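Long-range contacts in tetraacyldisaccharide 4'-kinase (Aquifex aeolicus, PDB 4ITL), which probably transfers the gamma-phosphate of ATP to the 4'-position of a tetraacyldisaccharide 1-phosphate, giving lipid IVA in the last of the six steps of its pathway: residues V67-R72 / P109-V114; A97-Y102 / L282-G287; I230-L235 / Y262-F267; G272-T277 / N290-N295. All coordinates share one frame; numbering follows the deposited sequence.

Interaction 1: V67-R72 / P109-V114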
# COMPACT_ATOMS: atom_id res chain seq x y z
N VAL A 67 0.44 -10.56 -13.80
CA VAL A 67 0.69 -9.30 -13.11
C VAL A 67 1.99 -9.32 -12.32
O VAL A 67 2.31 -10.29 -11.63
CB VAL A 67 -0.43 -9.00 -12.09
CG1 VAL A 67 -0.16 -7.67 -11.34
CG2 VAL A 67 -1.78 -8.97 -12.79
N CYS A 68 2.72 -8.22 -12.37
CA CYS A 68 3.90 -8.05 -11.54
C CYS A 68 3.84 -6.70 -10.86
O CYS A 68 3.56 -5.66 -11.49
CB CYS A 68 5.17 -8.18 -12.38
SG CYS A 68 6.70 -8.04 -11.47
N ILE A 69 4.07 -6.71 -9.55
CA ILE A 69 4.05 -5.48 -8.76
C ILE A 69 5.50 -5.04 -8.65
O ILE A 69 6.38 -5.86 -8.39
CB ILE A 69 3.50 -5.76 -7.38
CG1 ILE A 69 2.01 -6.07 -7.48
CG2 ILE A 69 3.68 -4.56 -6.47
CD1 ILE A 69 1.44 -6.70 -6.24
N LEU A 70 5.77 -3.77 -8.97
CA LEU A 70 7.09 -3.18 -8.81
C LEU A 70 7.12 -2.27 -7.62
O LEU A 70 6.39 -1.24 -7.55
CB LEU A 70 7.51 -2.38 -10.05
CG LEU A 70 7.55 -3.17 -11.35
CD1 LEU A 70 7.83 -2.13 -12.48
CD2 LEU A 70 8.54 -4.32 -11.31
N SER A 71 7.98 -2.63 -6.67
CA SER A 71 7.97 -2.01 -5.38
C SER A 71 9.38 -1.56 -5.07
O SER A 71 10.35 -2.06 -5.64
CB SER A 71 7.42 -3.05 -4.36
OG SER A 71 7.38 -2.52 -3.06
N ARG A 72 9.50 -0.51 -4.27
CA ARG A 72 10.76 -0.14 -3.62
C ARG A 72 11.26 -1.15 -2.59
O ARG A 72 12.46 -1.36 -2.46
CB ARG A 72 10.67 1.25 -3.02
CG ARG A 72 11.97 2.02 -3.07
CD ARG A 72 11.73 3.51 -3.02
NE ARG A 72 10.97 3.89 -1.83
CZ ARG A 72 9.96 4.75 -1.79
NH1 ARG A 72 9.36 4.99 -0.63
NH2 ARG A 72 9.53 5.37 -2.88
N PRO A 109 -1.11 -14.86 -4.13
CA PRO A 109 -0.39 -16.04 -4.61
C PRO A 109 -0.37 -16.21 -6.13
O PRO A 109 0.26 -17.14 -6.59
CB PRO A 109 -1.12 -17.21 -3.92
CG PRO A 109 -2.48 -16.72 -3.67
CD PRO A 109 -2.40 -15.20 -3.52
N HIS A 110 -1.04 -15.33 -6.88
CA HIS A 110 -1.06 -15.45 -8.33
C HIS A 110 -0.16 -14.37 -9.02
O HIS A 110 0.01 -14.40 -10.24
CB HIS A 110 -2.52 -15.43 -8.86
CG HIS A 110 -3.27 -14.16 -8.59
ND1 HIS A 110 -3.76 -13.82 -7.34
CD2 HIS A 110 -3.63 -13.15 -9.41
CE1 HIS A 110 -4.38 -12.66 -7.41
NE2 HIS A 110 -4.31 -12.23 -8.66
N VAL A 111 0.46 -13.48 -8.24
CA VAL A 111 1.14 -12.24 -8.72
C VAL A 111 2.66 -12.32 -8.51
O VAL A 111 3.10 -12.98 -7.59
CB VAL A 111 0.56 -11.01 -7.93
CG1 VAL A 111 1.34 -9.76 -8.12
CG2 VAL A 111 -0.92 -10.80 -8.29
N SER A 112 3.47 -11.70 -9.36
CA SER A 112 4.90 -11.57 -9.06
C SER A 112 5.16 -10.26 -8.37
O SER A 112 4.36 -9.33 -8.49
CB SER A 112 5.75 -11.68 -10.32
OG SER A 112 5.54 -12.95 -10.90
N VAL A 113 6.25 -10.20 -7.61
CA VAL A 113 6.63 -8.99 -6.90
C VAL A 113 8.12 -8.81 -7.08
O VAL A 113 8.89 -9.75 -6.87
CB VAL A 113 6.30 -9.04 -5.40
CG1 VAL A 113 6.77 -7.76 -4.71
CG2 VAL A 113 4.81 -9.25 -5.17
N VAL A 114 8.51 -7.61 -7.50
CA VAL A 114 9.91 -7.26 -7.66
C VAL A 114 10.21 -6.02 -6.87
O VAL A 114 9.45 -5.06 -6.93
CB VAL A 114 10.26 -7.02 -9.13
CG1 VAL A 114 11.66 -6.45 -9.29
CG2 VAL A 114 10.08 -8.29 -9.90
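Val-67 opens a parallel ladder with Ser-112: its carbonyl O takes the N-H of Ser-112 at 2.9 Å, the donor lying in the carbonyl plane. Its CG1, placed anti to the backbone N (chi1 179°), also approaches CG1 of Val-111. Cys-68 pairs with Ser-112 and faces the same way. Its SG lies 3.7 Å from CG2 of Val-114 and close to CB of Ser-112, and a small, weakly polar thiol suits so short a gap. Ile-69 makes two of the four bonds. Its N donates to Ser-112 O at 2.8 Å, tilted out of that carbonyl plane, and its O receives Val-114 N at 2.9 Å almost in line with the C=O. On the other face of the sheet Ile-69 CD1 rests 3.6 Å from CG1 of Val-111, two beta-branched residues meeting at an angle. Leu-70 returns to the Cys-68 face, where it lies side by side with Val-114, its CD2 3.9 Å from Val-114 CB. Ser-71 ends the ladder, its N donating 2.9 Å to Val-114 O. Its OG bonds Gly-73 N, in the chain just beyond the strand. The two strands run parallel, their directions 22° apart. They belong to the parallel core of a P-loop kinase: strand 134-137 bonds to the other edge of 67-71, helix 99-107 covers Ile-69, Ser-71 and Val-113, and helix 119-130 packs on Cys-68, Leu-70 and Ser-112, whose OG bonds Tyr-87 N.

Interaction 2: A97-Y102 / L282-G287. With ACP (phosphomethylphosphonic acid adenylate ester), chain B.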
# COMPACT_ATOMS: atom_id res chain seq x y z
N ALA A 97 12.83 -8.84 1.62
CA ALA A 97 11.89 -8.21 0.71
C ALA A 97 11.47 -6.81 1.14
O ALA A 97 11.17 -5.98 0.29
CB ALA A 97 10.68 -9.07 0.58
N GLY A 98 11.44 -6.57 2.44
CA GLY A 98 10.69 -5.45 2.99
C GLY A 98 9.28 -5.94 3.33
O GLY A 98 8.69 -6.74 2.59
N ASP A 99 8.73 -5.49 4.45
CA ASP A 99 7.47 -6.06 4.93
C ASP A 99 6.33 -5.88 3.89
O ASP A 99 5.56 -6.80 3.67
CB ASP A 99 7.08 -5.55 6.35
CG ASP A 99 7.02 -4.03 6.48
OD1 ASP A 99 7.06 -3.32 5.45
OD2 ASP A 99 6.95 -3.55 7.65
N GLU A 100 6.24 -4.74 3.21
CA GLU A 100 5.12 -4.56 2.28
C GLU A 100 5.22 -5.38 0.98
O GLU A 100 4.23 -5.99 0.56
CB GLU A 100 4.83 -3.07 2.02
CG GLU A 100 4.41 -2.37 3.34
CD GLU A 100 4.35 -0.84 3.26
OE1 GLU A 100 4.56 -0.30 2.17
OE2 GLU A 100 4.08 -0.17 4.29
N PRO A 101 6.40 -5.43 0.35
CA PRO A 101 6.42 -6.37 -0.78
C PRO A 101 6.11 -7.82 -0.38
O PRO A 101 5.42 -8.53 -1.11
CB PRO A 101 7.86 -6.26 -1.31
CG PRO A 101 8.27 -4.88 -0.92
CD PRO A 101 7.57 -4.53 0.37
N TYR A 102 6.66 -8.27 0.75
CA TYR A 102 6.41 -9.63 1.23
C TYR A 102 4.89 -9.84 1.51
O TYR A 102 4.33 -10.87 1.17
CB TYR A 102 7.25 -9.90 2.47
CG TYR A 102 7.12 -11.30 3.02
CD1 TYR A 102 6.11 -11.61 3.93
CD2 TYR A 102 8.00 -12.31 2.65
CE1 TYR A 102 5.96 -12.87 4.44
CE2 TYR A 102 7.86 -13.60 3.17
CZ TYR A 102 6.83 -13.87 4.07
OH TYR A 102 6.61 -15.12 4.64
N LEU A 282 1.48 -9.10 11.27
CA LEU A 282 1.44 -10.54 11.47
C LEU A 282 2.47 -11.28 10.60
O LEU A 282 2.87 -12.40 10.93
CB LEU A 282 0.06 -11.07 11.18
CG LEU A 282 -0.25 -12.50 11.65
CD1 LEU A 282 -0.38 -12.56 13.14
CD2 LEU A 282 -1.54 -12.91 11.00
N ILE A 283 2.90 -10.70 9.48
CA ILE A 283 3.87 -11.42 8.64
C ILE A 283 5.16 -11.62 9.41
O ILE A 283 5.96 -12.52 9.11
CB ILE A 283 4.18 -10.72 7.32
CG1 ILE A 283 4.52 -9.26 7.55
CG2 ILE A 283 3.01 -10.86 6.34
CD1 ILE A 283 5.27 -8.67 6.40
N LYS A 284 5.37 -10.78 10.41
CA LYS A 284 6.56 -10.85 11.21
C LYS A 284 6.39 -11.67 12.45
O LYS A 284 7.32 -11.77 13.21
CB LYS A 284 6.99 -9.46 11.63
CG LYS A 284 7.18 -8.52 10.43
CD LYS A 284 6.92 -7.10 10.83
CE LYS A 284 6.87 -6.19 9.65
NZ LYS A 284 6.59 -4.83 10.13
N LEU A 285 5.22 -12.25 12.66
CA LEU A 285 4.99 -13.00 13.88
C LEU A 285 4.37 -14.37 13.58
O LEU A 285 3.53 -14.89 14.31
CB LEU A 285 4.06 -12.17 14.79
CG LEU A 285 4.63 -10.85 15.33
CD1 LEU A 285 3.53 -9.95 15.87
CD2 LEU A 285 5.64 -11.09 16.43
N GLN A 286 4.78 -14.96 12.48
CA GLN A 286 4.10 -16.17 12.02
C GLN A 286 4.37 -17.26 13.01
O GLN A 286 5.44 -17.34 13.60
CB GLN A 286 4.50 -16.56 10.59
CG GLN A 286 4.01 -15.56 9.56
CD GLN A 286 4.52 -15.86 8.14
OE1 GLN A 286 4.21 -16.91 7.59
NE2 GLN A 286 5.27 -14.92 7.55
N GLY A 287 3.34 -18.05 13.26
CA GLY A 287 3.42 -19.12 14.21
C GLY A 287 3.34 -18.72 15.67
O GLY A 287 3.35 -19.60 16.53
PG ACP B . 2.75 2.94 3.10
O1G ACP B . 4.16 2.40 2.99
O2G ACP B . 2.57 4.32 2.42
O3G ACP B . 2.42 3.10 4.62
PB ACP B . -0.06 1.86 2.75
O1B ACP B . -0.76 0.76 1.97
O2B ACP B . -0.56 3.18 2.16
C3B ACP B . 1.69 1.64 2.32
PA ACP B . -1.58 1.36 5.06
O1A ACP B . -2.96 1.94 4.79
O2A ACP B . -1.09 1.57 6.45
O3A ACP B . -0.37 2.08 4.28
O5' ACP B . -1.65 -0.20 4.74
C5' ACP B . -0.54 -1.01 5.12
C4' ACP B . -1.00 -2.40 5.54
O4' ACP B . -1.17 -2.32 6.95
C3' ACP B . -2.31 -2.88 5.01
O3' ACP B . -2.24 -3.54 3.82
C2' ACP B . -2.77 -3.79 6.10
O2' ACP B . -2.19 -5.06 6.13
C1' ACP B . -2.32 -3.03 7.29
N9 ACP B . -3.33 -2.13 7.85
C8 ACP B . -3.31 -0.78 7.89
N7 ACP B . -4.42 -0.34 8.52
C5 ACP B . -5.14 -1.40 8.91
C6 ACP B . -6.34 -1.57 9.59
N6 ACP B . -7.10 -0.43 10.03
N1 ACP B . -6.81 -2.81 9.82
C2 ACP B . -6.14 -3.91 9.39
N3 ACP B . -4.97 -3.80 8.74
C4 ACP B . -4.46 -2.57 8.48
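The phenol of Tyr-102 and the amide of Gln-286 come at each other from opposite directions, the planes 47° apart. Ile-283 CG2 lies in plane at the ring's edge, while Ile-283 CD1 approaches Tyr-102 CD1 obliquely at 3.9 Å. The amide spends both its N-H groups within its own plane: NE2 donates to Tyr-102 OH at 3.2 Å, nearly straight (170°), and to Ile-283 O at 2.9 Å. This pair of bonds fixes the rotation of the amide, and glutamine, with an extended chain and a two-hydrogen nitrogen, suits the place. A phenylalanine in place of Tyr-102 would probably keep the packing on Ile-283 but leave one N-H of Gln-286 without its acceptor.

Ile-283 turns its CG1 branch between its own backbone N and carbonyl carbon (chi1 50°), which delivers CD1 to within 3.3 Å of Asp-99 O. Beside it the extended Lys-284 crosses Asp-99, CE lying 3.4 Å from Asp-99 CB, and forms a salt bridge from NZ to OD2 at 2.8 Å on the anti lone pair. The other carboxylate oxygen, OD1, bonds His-261 ND1.

Next in helix 99-107, Glu-100 points the other way, to the phosphate end of the ATP analogue ACP. The buried ammonium of Lys-284 thus has a carboxylate for a mate, and a second acceptor in Tyr-262 O, so it is likely to hold Asp-99 in a set orientation beside the nucleotide site.

Interaction 3: I230-L235 / Y262-F267; sequences IAFSGL and YDYSDF. With ACP (phosphomethylphosphonic acid adenylate ester), chain B.
Phe-232 meets Tyr-264 and Phe-267 with its ring alone. From CB, a chi1 of 66° sets CG between the backbone N and the carbonyl carbon and swings the ring toward the 262-267 loop. CD1 then lies 3.4 Å from Tyr-264 OH, which sits at the ring's edge near its plane, and CE1 is 3.5 Å from Tyr-264 CE1. Round the other side CE2 comes to 3.8 Å from Phe-267 CZ, and the tip, CZ, lies 4.1 Å from that same Phe-267 CZ. Both ring pairs are oblique, with planes at 49°. The three form an aromatic cluster that joins strand 229-234 to the 262-267 loop, and a little further along the chain Leu-235 reaches the nucleotide: its CD2 is 3.6 Å from O4' of ACP. An alanine in place of Phe-232 would probably open a gap against Tyr-264 and Phe-267 and leave the Phe-267 ring freer to turn.

Tyr-264 hands its OH to Asp-281 OD1, which also accepts from Gly-234 N. Glycine suits that place, because a CB there would press on Tyr-262 CB. CD2 of Tyr-262 stands over the centre of the Tyr-264 ring. Between the two tyrosines in sequence, Asp-263 starts an Asx turn, its OD1 accepting both N and OG of Ser-265 from one face of its carboxylate.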
# COMPACT_ATOMS: atom_id res chain seq x y z
N ILE A 230 -5.03 -7.28 23.78
CA ILE A 230 -4.00 -6.29 23.69
C ILE A 230 -3.79 -6.11 22.22
O ILE A 230 -3.44 -7.06 21.53
CB ILE A 230 -2.71 -6.73 24.38
CG1 ILE A 230 -2.96 -6.84 25.88
CG2 ILE A 230 -1.60 -5.74 24.08
CD1 ILE A 230 -2.05 -7.85 26.62
N ALA A 231 -4.05 -4.90 21.72
CA ALA A 231 -3.87 -4.58 20.30
C ALA A 231 -2.59 -3.82 20.09
O ALA A 231 -2.11 -3.12 20.98
CB ALA A 231 -5.04 -3.77 19.78
N PHE A 232 -2.04 -3.98 18.90
CA PHE A 232 -0.85 -3.24 18.52
C PHE A 232 -0.66 -3.25 17.00
O PHE A 232 -1.21 -4.10 16.31
CB PHE A 232 0.38 -3.85 19.20
CG PHE A 232 0.70 -5.25 18.76
CD1 PHE A 232 1.37 -5.49 17.56
CD2 PHE A 232 0.39 -6.35 19.56
CE1 PHE A 232 1.68 -6.79 17.16
CE2 PHE A 232 0.70 -7.64 19.16
CZ PHE A 232 1.36 -7.86 17.97
N SER A 233 0.07 -2.27 16.49
CA SER A 233 0.54 -2.30 15.10
C SER A 233 1.77 -1.43 14.94
O SER A 233 1.98 -0.52 15.72
CB SER A 233 -0.56 -1.80 14.18
OG SER A 233 -0.92 -0.48 14.51
N GLY A 234 2.58 -1.69 13.92
CA GLY A 234 3.49 -0.68 13.42
C GLY A 234 3.24 -0.27 11.98
O GLY A 234 3.54 -1.00 11.05
N LEU A 235 2.75 0.95 11.83
CA LEU A 235 2.02 1.35 10.64
C LEU A 235 2.42 2.78 10.32
O LEU A 235 2.98 3.46 11.17
CB LEU A 235 0.52 1.29 10.86
CG LEU A 235 -0.11 -0.08 11.05
CD1 LEU A 235 -1.61 0.07 11.10
CD2 LEU A 235 0.30 -1.03 9.95
N TYR A 262 8.17 -1.78 12.03
CA TYR A 262 8.84 -2.36 13.20
C TYR A 262 9.10 -3.85 12.98
O TYR A 262 8.25 -4.54 12.42
CB TYR A 262 7.95 -2.19 14.41
CG TYR A 262 8.57 -2.63 15.72
CD1 TYR A 262 9.77 -2.08 16.16
CD2 TYR A 262 7.96 -3.59 16.52
CE1 TYR A 262 10.34 -2.47 17.35
CE2 TYR A 262 8.53 -3.97 17.75
CZ TYR A 262 9.71 -3.41 18.14
OH TYR A 262 10.29 -3.77 19.32
N ASP A 263 10.26 -4.34 13.42
CA ASP A 263 10.69 -5.70 13.07
C ASP A 263 10.33 -6.73 14.14
O ASP A 263 10.50 -7.92 13.92
CB ASP A 263 12.20 -5.77 12.75
CG ASP A 263 13.08 -5.52 13.95
OD1 ASP A 263 12.59 -5.49 15.10
OD2 ASP A 263 14.31 -5.39 13.75
N TYR A 264 9.80 -6.24 15.26
CA TYR A 264 9.31 -7.07 16.35
C TYR A 264 10.35 -7.98 16.95
O TYR A 264 10.01 -9.01 17.51
CB TYR A 264 8.08 -7.88 15.94
CG TYR A 264 6.87 -7.00 15.80
CD1 TYR A 264 6.10 -6.63 16.90
CD2 TYR A 264 6.53 -6.48 14.56
CE1 TYR A 264 5.02 -5.78 16.74
CE2 TYR A 264 5.45 -5.63 14.40
CZ TYR A 264 4.71 -5.28 15.47
OH TYR A 264 3.66 -4.42 15.24
N SER A 265 11.61 -7.59 16.85
CA SER A 265 12.68 -8.35 17.46
C SER A 265 12.47 -8.47 18.96
O SER A 265 12.71 -9.52 19.52
CB SER A 265 14.05 -7.72 17.14
OG SER A 265 14.14 -6.37 17.57
N ASP A 266 11.98 -7.40 19.60
CA ASP A 266 11.79 -7.38 21.07
C ASP A 266 10.51 -8.00 21.60
O ASP A 266 10.19 -7.84 22.78
CB ASP A 266 11.72 -5.94 21.56
CG ASP A 266 13.04 -5.24 21.47
OD1 ASP A 266 14.05 -5.85 21.89
OD2 ASP A 266 13.04 -4.08 20.99
N PHE A 267 9.73 -8.66 20.76
CA PHE A 267 8.37 -8.93 21.13
C PHE A 267 8.23 -10.32 21.75
O PHE A 267 8.70 -11.34 21.23
CB PHE A 267 7.41 -8.68 19.95
CG PHE A 267 5.98 -9.03 20.27
CD1 PHE A 267 5.20 -8.17 21.02
CD2 PHE A 267 5.45 -10.26 19.88
CE1 PHE A 267 3.91 -8.52 21.36
CE2 PHE A 267 4.17 -10.61 20.21
CZ PHE A 267 3.39 -9.73 20.94
PG ACP B . 2.75 2.94 3.10
O1G ACP B . 4.16 2.40 2.99
O2G ACP B . 2.57 4.32 2.42
O3G ACP B . 2.42 3.10 4.62
PB ACP B . -0.06 1.86 2.75
O1B ACP B . -0.76 0.76 1.97
O2B ACP B . -0.56 3.18 2.16
C3B ACP B . 1.69 1.64 2.32
PA ACP B . -1.58 1.36 5.06
O1A ACP B . -2.96 1.94 4.79
O2A ACP B . -1.09 1.57 6.45
O3A ACP B . -0.37 2.08 4.28
O5' ACP B . -1.65 -0.20 4.74
C5' ACP B . -0.54 -1.01 5.12
C4' ACP B . -1.00 -2.40 5.54
O4' ACP B . -1.17 -2.32 6.95
C3' ACP B . -2.31 -2.88 5.01
O3' ACP B . -2.24 -3.54 3.82
C2' ACP B . -2.77 -3.79 6.10
O2' ACP B . -2.19 -5.06 6.13
C1' ACP B . -2.32 -3.03 7.29
N9 ACP B . -3.33 -2.13 7.85
C8 ACP B . -3.31 -0.78 7.89
N7 ACP B . -4.42 -0.34 8.52
C5 ACP B . -5.14 -1.40 8.91
C6 ACP B . -6.34 -1.57 9.59
N6 ACP B . -7.10 -0.43 10.03
N1 ACP B . -6.81 -2.81 9.82
C2 ACP B . -6.14 -3.91 9.39
N3 ACP B . -4.97 -3.80 8.74
C4 ACP B . -4.46 -2.57 8.48

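Interaction 4: G272-T277 / N290-N295; sequences GEIYLT and NVFALN
Tyr-275 bonds the neighbouring segment through both its backbone polar atoms: Tyr-275 N donates to Asn-290 O at 3.0 Å, and Tyr-275 O takes Phe-292 N at 2.9 Å, tilted from the carbonyl plane. Further on, Thr-277 N gives a weak, bent bond to Phe-292 O (130°), and Leu-294 N reaches Thr-277 O at 2.9 Å, nearly along the C=O axis but also bent at the hydrogen. Asn-290, just ahead of strand 291-295, has positive phi, a conformation asparagine tolerates well. CA-H...O contacts fill in between, from Leu-276 CA to Phe-292 O and, tightly, from Ala-293 CA to Thr-277 O at 2.9 Å. The small methyl of Ala-293 fits closely beside that same oxygen.

The strands run parallel, 36° apart, joined in a beta-alpha-beta unit through the short helix 279-282. Leu-282 of that helix covers Val-291 and Ala-293.

Apolar contacts divide between the faces. On one, Val-291 presents CG2 to Tyr-275 CB at 4.0 Å and CG1 to Thr-277 CG2. On the other, Ile-274 CG2 meets Phe-292 CD2 obliquely at 4.0 Å, and Leu-276 CD1 lies 4.5 Å from Leu-294 CB.

Ring edges also meet carbonyls: Asn-290 O lies in the plane of the Tyr-275 ring, and Tyr-275 O in that of Phe-292.

The polar ends find partners outside the two segments. Thr-277, with OG1 anti to its N (chi1 -167°), bonds Phe-232 O and leaves CG2 3.2 Å from Phe-292 O; Tyr-275 OH accepts from Glu-270 N.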
# COMPACT_ATOMS: atom_id res chain seq x y z
N GLY A 272 -1.54 -16.36 28.31
CA GLY A 272 -2.92 -16.11 28.71
C GLY A 272 -3.57 -14.93 28.00
O GLY A 272 -4.77 -14.74 28.11
N GLU A 273 -2.79 -14.14 27.26
CA GLU A 273 -3.34 -12.93 26.64
C GLU A 273 -3.64 -13.17 25.18
O GLU A 273 -3.02 -14.01 24.55
CB GLU A 273 -2.37 -11.74 26.74
CG GLU A 273 -2.11 -11.29 28.18
CD GLU A 273 -3.35 -10.69 28.86
OE1 GLU A 273 -4.25 -10.20 28.15
OE2 GLU A 273 -3.41 -10.71 30.10
N ILE A 274 -4.59 -12.41 24.65
CA ILE A 274 -4.91 -12.44 23.23
C ILE A 274 -4.51 -11.12 22.61
O ILE A 274 -4.85 -10.06 23.14
CB ILE A 274 -6.42 -12.61 22.98
CG1 ILE A 274 -7.00 -13.80 23.74
CG2 ILE A 274 -6.68 -12.75 21.48
CD1 ILE A 274 -6.61 -15.17 23.16
N TYR A 275 -3.78 -11.20 21.50
CA TYR A 275 -3.22 -10.05 20.82
C TYR A 275 -3.88 -9.89 19.47
O TYR A 275 -4.12 -10.89 18.77
CB TYR A 275 -1.73 -10.25 20.61
CG TYR A 275 -0.94 -10.22 21.88
CD1 TYR A 275 -0.48 -9.02 22.39
CD2 TYR A 275 -0.66 -11.39 22.59
CE1 TYR A 275 0.24 -8.98 23.60
CE2 TYR A 275 0.06 -11.36 23.78
CZ TYR A 275 0.50 -10.15 24.27
OH TYR A 275 1.22 -10.10 25.44
N LEU A 276 -4.22 -8.65 19.14
CA LEU A 276 -4.85 -8.31 17.87
C LEU A 276 -4.04 -7.23 17.15
O LEU A 276 -3.69 -6.21 17.72
CB LEU A 276 -6.27 -7.82 18.10
CG LEU A 276 -7.10 -7.54 16.85
CD1 LEU A 276 -7.48 -8.83 16.15
CD2 LEU A 276 -8.34 -6.74 17.19
N THR A 277 -3.78 -7.49 15.87
CA THR A 277 -2.80 -6.74 15.10
C THR A 277 -3.21 -6.76 13.64
O THR A 277 -4.32 -7.19 13.32
CB THR A 277 -1.37 -7.29 15.28
OG1 THR A 277 -0.43 -6.35 14.76
CG2 THR A 277 -1.21 -8.61 14.59
N ASN A 290 -1.86 -17.28 19.69
CA ASN A 290 -2.66 -16.21 20.30
C ASN A 290 -2.34 -14.78 19.83
O ASN A 290 -2.66 -13.79 20.51
CB ASN A 290 -2.60 -16.30 21.82
CG ASN A 290 -3.13 -17.64 22.33
OD1 ASN A 290 -2.39 -18.41 22.94
ND2 ASN A 290 -4.41 -17.94 22.05
N VAL A 291 -1.71 -14.68 18.67
CA VAL A 291 -1.61 -13.41 17.96
C VAL A 291 -2.48 -13.50 16.70
O VAL A 291 -2.29 -14.39 15.91
CB VAL A 291 -0.18 -13.09 17.59
CG1 VAL A 291 -0.12 -11.84 16.73
CG2 VAL A 291 0.65 -12.95 18.88
N PHE A 292 -3.47 -12.62 16.57
CA PHE A 292 -4.38 -12.63 15.42
C PHE A 292 -4.30 -11.28 14.68
O PHE A 292 -3.83 -10.30 15.23
CB PHE A 292 -5.80 -12.91 15.87
CG PHE A 292 -5.94 -14.21 16.62
CD1 PHE A 292 -6.41 -15.34 15.99
CD2 PHE A 292 -5.58 -14.28 17.96
CE1 PHE A 292 -6.53 -16.55 16.70
CE2 PHE A 292 -5.69 -15.49 18.66
CZ PHE A 292 -6.16 -16.61 18.02
N ALA A 293 -4.77 -11.24 13.43
CA ALA A 293 -4.82 -9.99 12.71
C ALA A 293 -6.23 -9.76 12.24
O ALA A 293 -6.88 -10.68 11.73
CB ALA A 293 -3.91 -10.06 11.50
N LEU A 294 -6.69 -8.52 12.36
CA LEU A 294 -7.91 -8.08 11.70
C LEU A 294 -7.66 -7.92 10.20
O LEU A 294 -6.70 -7.28 9.77
CB LEU A 294 -8.34 -6.75 12.29
CG LEU A 294 -9.66 -6.14 11.81
CD1 LEU A 294 -10.87 -6.95 12.31
CD2 LEU A 294 -9.75 -4.72 12.32
N ASN A 295 -8.51 -8.55 9.39
CA ASN A 295 -8.40 -8.44 7.94
C ASN A 295 -9.70 -7.89 7.38
O ASN A 295 -10.75 -7.88 8.04
CB ASN A 295 -8.12 -9.81 7.33
CG ASN A 295 -7.51 -9.73 5.97
OD1 ASN A 295 -6.91 -8.71 5.56
ND2 ASN A 295 -7.62 -10.84 5.25

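How the interactions relate
From the N terminus, interaction 1 opens first, pairing strand 67-71 with 112-115 in the kinase core. Before it closes, interaction 2 opens at helix 99-107, so these two cross; Pro-101 packs on Ser-71 and Val-113. Interaction 2 does not close until residues 282-287, and interaction 3 lies wholly within that long loop, tying strand 229-234 to the loop before strand 275-277. Interaction 4 opens at 272-277 and closes at 290-295, crossing interaction 2 and following interaction 3. Interactions 3 and 4 use strands that are neighbours, 229-234 and 275-277, while Lys-284 and Leu-285 link interaction 2 to interaction 3. Interaction 2 thus bridges helix 99-107 and the loop that leads into strand 291-300, alongside the bound nucleotide.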